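Aldose 1-epimerase (Caenorhabditis elegans, PDB 1LUR) probably interconverts the alpha and beta anomers of aldose sugars such as galactose, as an aldose 1-epimerase (mutarotase) of the GalM family. Local coordinates at residues S12-K20 and V114-F124. Numbering follows the deposited sequence.
Sequences SGFIEIANK and VVRHAPESVSF
Ile17 packs over Pro119 and Glu120, the turn of a beta hairpin within 114-124. In this galactose mutarotase-like beta-sandwich fold, the contact lays strand 15-18, at the edge of one antiparallel sheet, against the hairpin whose strand 113-118 is at the edge of another. The tight side begins at the turn. Ile17 has CG1 wedged between its backbone N and carbonyl carbon (chi1 62°), which carries CD1 to 3.7 Å from Glu120 O, while CG2 rests 3.6 Å from Ser121 N and also touches Val122 CG1; Val147 of strand 138-147 packs on the same side chain. A beta-branched residue suits this place because its two arms cover the turn backbone together. An alanine here, keeping only CB, would probably lose the CG2 and CD1 packing on Glu120 and Ser121 and leave a gap between the turn and Val147. Proline suits the turn by its fixed phi. The CB bond of Glu120 points away, though CB still touches Ala18 O, and a charged residue suits this partly exposed rim. Ile15 forms a second apolar patch: extended at chi2 (179°), its CD1 meets Val114 CG2 tip to tip at 3.8 Å, Val122 CG2 at 4.1 Å and, obliquely, Phe124 CE2 at 4.0 Å. On the wetter side a water donates to Glu16 O and, at 2.6 Å, to Ala118 O, while the CB of Glu16 points away. Back at the tight turn, Pro119 O accepts a hydrogen bond from Ala18 N at 3.0 Å in its carbonyl plane (N-H...O 152°), and Ile17 CA adds a CA-H...O contact to Pro119 O at 3.2 Å.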
loop_
_atom_site.group_PDB
_atom_site.type_symbol
_atom_site.label_atom_id
_atom_site.label_comp_id
_atom_site.label_asym_id
_atom_site.label_seq_id
_atom_site.Cartn_x
_atom_site.Cartn_y
_atom_site.Cartn_z
ATOM N N SER A 12 3.281 -2.221 -22.974
ATOM C CA SER A 12 1.963 -2.388 -22.364
ATOM C C SER A 12 1.189 -1.081 -22.518
ATOM O O SER A 12 1.318 -0.391 -23.534
ATOM C CB SER A 12 2.091 -2.728 -20.876
ATOM O OG SER A 12 2.476 -1.587 -20.127
ATOM N N GLY A 13 0.392 -0.738 -21.510
ATOM C CA GLY A 13 -0.377 0.492 -21.579
ATOM C C GLY A 13 -1.327 0.702 -20.416
ATOM O O GLY A 13 -1.817 -0.254 -19.813
ATOM N N PHE A 14 -1.583 1.967 -20.098
ATOM C CA PHE A 14 -2.480 2.310 -19.005
ATOM C C PHE A 14 -3.861 1.735 -19.276
ATOM O O PHE A 14 -4.323 1.713 -20.415
ATOM C CB PHE A 14 -2.584 3.828 -18.856
ATOM C CG PHE A 14 -1.347 4.474 -18.297
ATOM C CD1 PHE A 14 -0.927 4.198 -16.998
ATOM C CD2 PHE A 14 -0.607 5.370 -19.064
ATOM C CE1 PHE A 14 0.212 4.807 -16.469
ATOM C CE2 PHE A 14 0.536 5.985 -18.547
ATOM C CZ PHE A 14 0.947 5.702 -17.246
ATOM N N ILE A 15 -4.512 1.257 -18.225
ATOM C CA ILE A 15 -5.844 0.687 -18.347
ATOM C C ILE A 15 -6.757 1.528 -17.466
ATOM O O ILE A 15 -6.455 1.767 -16.298
ATOM C CB ILE A 15 -5.881 -0.770 -17.864
ATOM C CG1 ILE A 15 -4.876 -1.606 -18.660
ATOM C CG2 ILE A 15 -7.286 -1.332 -18.016
ATOM C CD1 ILE A 15 -4.810 -3.066 -18.236
ATOM N N GLU A 16 -7.869 1.984 -18.026
ATOM C CA GLU A 16 -8.802 2.801 -17.267
ATOM C C GLU A 16 -10.120 2.118 -16.938
ATOM O O GLU A 16 -10.659 1.352 -17.741
ATOM C CB GLU A 16 -9.091 4.104 -18.017
ATOM C CG GLU A 16 -8.081 5.214 -17.768
ATOM C CD GLU A 16 -8.424 6.492 -18.516
ATOM O OE1 GLU A 16 -9.587 6.952 -18.430
ATOM O OE2 GLU A 16 -7.526 7.047 -19.184
ATOM N N ILE A 17 -10.621 2.395 -15.738
ATOM C CA ILE A 17 -11.882 1.837 -15.268
ATOM C C ILE A 17 -12.601 2.998 -14.607
ATOM O O ILE A 17 -11.960 3.951 -14.154
ATOM C CB ILE A 17 -11.700 0.699 -14.239
ATOM C CG1 ILE A 17 -10.987 1.210 -12.989
ATOM C CG2 ILE A 17 -10.936 -0.447 -14.871
ATOM C CD1 ILE A 17 -10.934 0.185 -11.874
ATOM N N ALA A 18 -13.924 2.939 -14.548
ATOM C CA ALA A 18 -14.664 4.031 -13.930
ATOM C C ALA A 18 -16.120 3.691 -13.673
ATOM O O ALA A 18 -16.672 2.764 -14.267
ATOM C CB ALA A 18 -14.574 5.272 -14.819
ATOM N N ASN A 19 -16.741 4.429 -12.766
ATOM C CA ASN A 19 -18.140 4.179 -12.465
ATOM C C ASN A 19 -18.936 5.250 -13.209
ATOM O O ASN A 19 -18.400 5.914 -14.096
ATOM C CB ASN A 19 -18.415 4.242 -10.961
ATOM C CG ASN A 19 -18.116 5.593 -10.364
ATOM O OD1 ASN A 19 -17.779 6.546 -11.073
ATOM N ND2 ASN A 19 -18.242 5.691 -9.046
ATOM N N LYS A 20 -20.198 5.426 -12.851
ATOM C CA LYS A 20 -21.032 6.421 -13.517
ATOM C C LYS A 20 -21.194 7.732 -12.753
ATOM O O LYS A 20 -21.955 8.603 -13.181
ATOM C CB LYS A 20 -22.416 5.827 -13.784
ATOM C CG LYS A 20 -22.427 4.592 -14.666
ATOM C CD LYS A 20 -22.127 4.940 -16.110
ATOM C CE LYS A 20 -22.469 3.776 -17.026
ATOM N NZ LYS A 20 -23.888 3.357 -16.828
ATOM N N VAL A 114 -2.769 -9.427 -17.759
ATOM C CA VAL A 114 -4.112 -8.891 -17.618
ATOM C C VAL A 114 -5.016 -10.090 -17.851
ATOM O O VAL A 114 -5.094 -10.598 -18.967
ATOM C CB VAL A 114 -4.413 -7.820 -18.672
ATOM C CG1 VAL A 114 -5.887 -7.452 -18.620
ATOM C CG2 VAL A 114 -3.554 -6.595 -18.427
ATOM N N VAL A 115 -5.680 -10.558 -16.803
ATOM C CA VAL A 115 -6.561 -11.708 -16.943
ATOM C C VAL A 115 -8.031 -11.345 -17.104
ATOM O O VAL A 115 -8.844 -12.191 -17.472
ATOM C CB VAL A 115 -6.412 -12.676 -15.757
ATOM C CG1 VAL A 115 -5.080 -13.400 -15.850
ATOM C CG2 VAL A 115 -6.510 -11.914 -14.444
ATOM N N ARG A 116 -8.368 -10.091 -16.820
ATOM C CA ARG A 116 -9.748 -9.625 -16.948
ATOM C C ARG A 116 -9.770 -8.115 -16.991
ATOM O O ARG A 116 -9.064 -7.446 -16.235
ATOM C CB ARG A 116 -10.628 -10.120 -15.780
ATOM C CG ARG A 116 -12.121 -9.714 -15.885
ATOM C CD ARG A 116 -12.987 -10.419 -14.825
ATOM N NE ARG A 116 -14.435 -10.224 -14.992
ATOM C CZ ARG A 116 -15.105 -9.118 -14.666
ATOM N NH1 ARG A 116 -14.472 -8.075 -14.142
ATOM N NH2 ARG A 116 -16.416 -9.052 -14.861
ATOM N N HIS A 117 -10.554 -7.576 -17.911
ATOM C CA HIS A 117 -10.667 -6.138 -18.039
ATOM C C HIS A 117 -12.068 -5.820 -18.519
ATOM O O HIS A 117 -12.549 -6.384 -19.506
ATOM C CB HIS A 117 -9.598 -5.562 -18.981
ATOM C CG HIS A 117 -9.515 -6.240 -20.311
ATOM N ND1 HIS A 117 -10.070 -5.707 -21.456
ATOM C CD2 HIS A 117 -8.907 -7.390 -20.686
ATOM C CE1 HIS A 117 -9.806 -6.500 -22.479
ATOM N NE2 HIS A 117 -9.101 -7.529 -22.040
ATOM N N ALA A 118 -12.728 -4.944 -17.773
ATOM C CA ALA A 118 -14.086 -4.515 -18.067
ATOM C C ALA A 118 -14.154 -3.021 -17.784
ATOM O O ALA A 118 -13.205 -2.441 -17.246
ATOM C CB ALA A 118 -15.071 -5.275 -17.182
ATOM N N PRO A 119 -15.279 -2.376 -18.135
ATOM C CA PRO A 119 -15.434 -0.939 -17.907
ATOM C C PRO A 119 -15.155 -0.437 -16.490
ATOM O O PRO A 119 -14.638 0.665 -16.317
ATOM C CB PRO A 119 -16.876 -0.685 -18.324
ATOM C CG PRO A 119 -17.057 -1.654 -19.449
ATOM C CD PRO A 119 -16.435 -2.909 -18.881
ATOM N N GLU A 120 -15.492 -1.234 -15.479
ATOM C CA GLU A 120 -15.263 -0.810 -14.100
ATOM C C GLU A 120 -14.347 -1.708 -13.274
ATOM O O GLU A 120 -14.238 -1.532 -12.056
ATOM C CB GLU A 120 -16.605 -0.671 -13.377
ATOM C CG GLU A 120 -17.258 -1.993 -13.013
ATOM C CD GLU A 120 -17.431 -2.913 -14.207
ATOM O OE1 GLU A 120 -18.196 -2.561 -15.130
ATOM O OE2 GLU A 120 -16.794 -3.989 -14.224
ATOM N N SER A 121 -13.677 -2.655 -13.922
ATOM C CA SER A 121 -12.785 -3.552 -13.191
ATOM C C SER A 121 -11.663 -4.113 -14.061
ATOM O O SER A 121 -11.783 -4.181 -15.283
ATOM C CB SER A 121 -13.606 -4.707 -12.601
ATOM O OG SER A 121 -12.804 -5.620 -11.880
ATOM N N VAL A 122 -10.570 -4.510 -13.415
ATOM C CA VAL A 122 -9.420 -5.075 -14.107
ATOM C C VAL A 122 -8.684 -5.993 -13.136
ATOM O O VAL A 122 -8.516 -5.656 -11.963
ATOM C CB VAL A 122 -8.444 -3.973 -14.614
ATOM C CG1 VAL A 122 -7.918 -3.157 -13.439
ATOM C CG2 VAL A 122 -7.287 -4.609 -15.377
ATOM N N SER A 123 -8.274 -7.162 -13.616
ATOM C CA SER A 123 -7.559 -8.109 -12.775
ATOM C C SER A 123 -6.207 -8.426 -13.391
ATOM O O SER A 123 -6.084 -8.552 -14.609
ATOM C CB SER A 123 -8.358 -9.400 -12.601
ATOM O OG SER A 123 -9.603 -9.160 -11.964
ATOM N N PHE A 124 -5.193 -8.538 -12.536
ATOM C CA PHE A 124 -3.832 -8.839 -12.966
ATOM C C PHE A 124 -3.386 -10.113 -12.273
ATOM O O PHE A 124 -3.830 -10.411 -11.167
ATOM C CB PHE A 124 -2.861 -7.729 -12.558
ATOM C CG PHE A 124 -3.197 -6.379 -13.114
ATOM C CD1 PHE A 124 -3.735 -5.392 -12.298
ATOM C CD2 PHE A 124 -2.947 -6.080 -14.451
ATOM C CE1 PHE A 124 -4.018 -4.123 -12.801
ATOM C CE2 PHE A 124 -3.227 -4.817 -14.967
ATOM C CZ PHE A 124 -3.763 -3.835 -14.138
HETATM O O HOH W 1 -10.907 -1.793 -18.286
#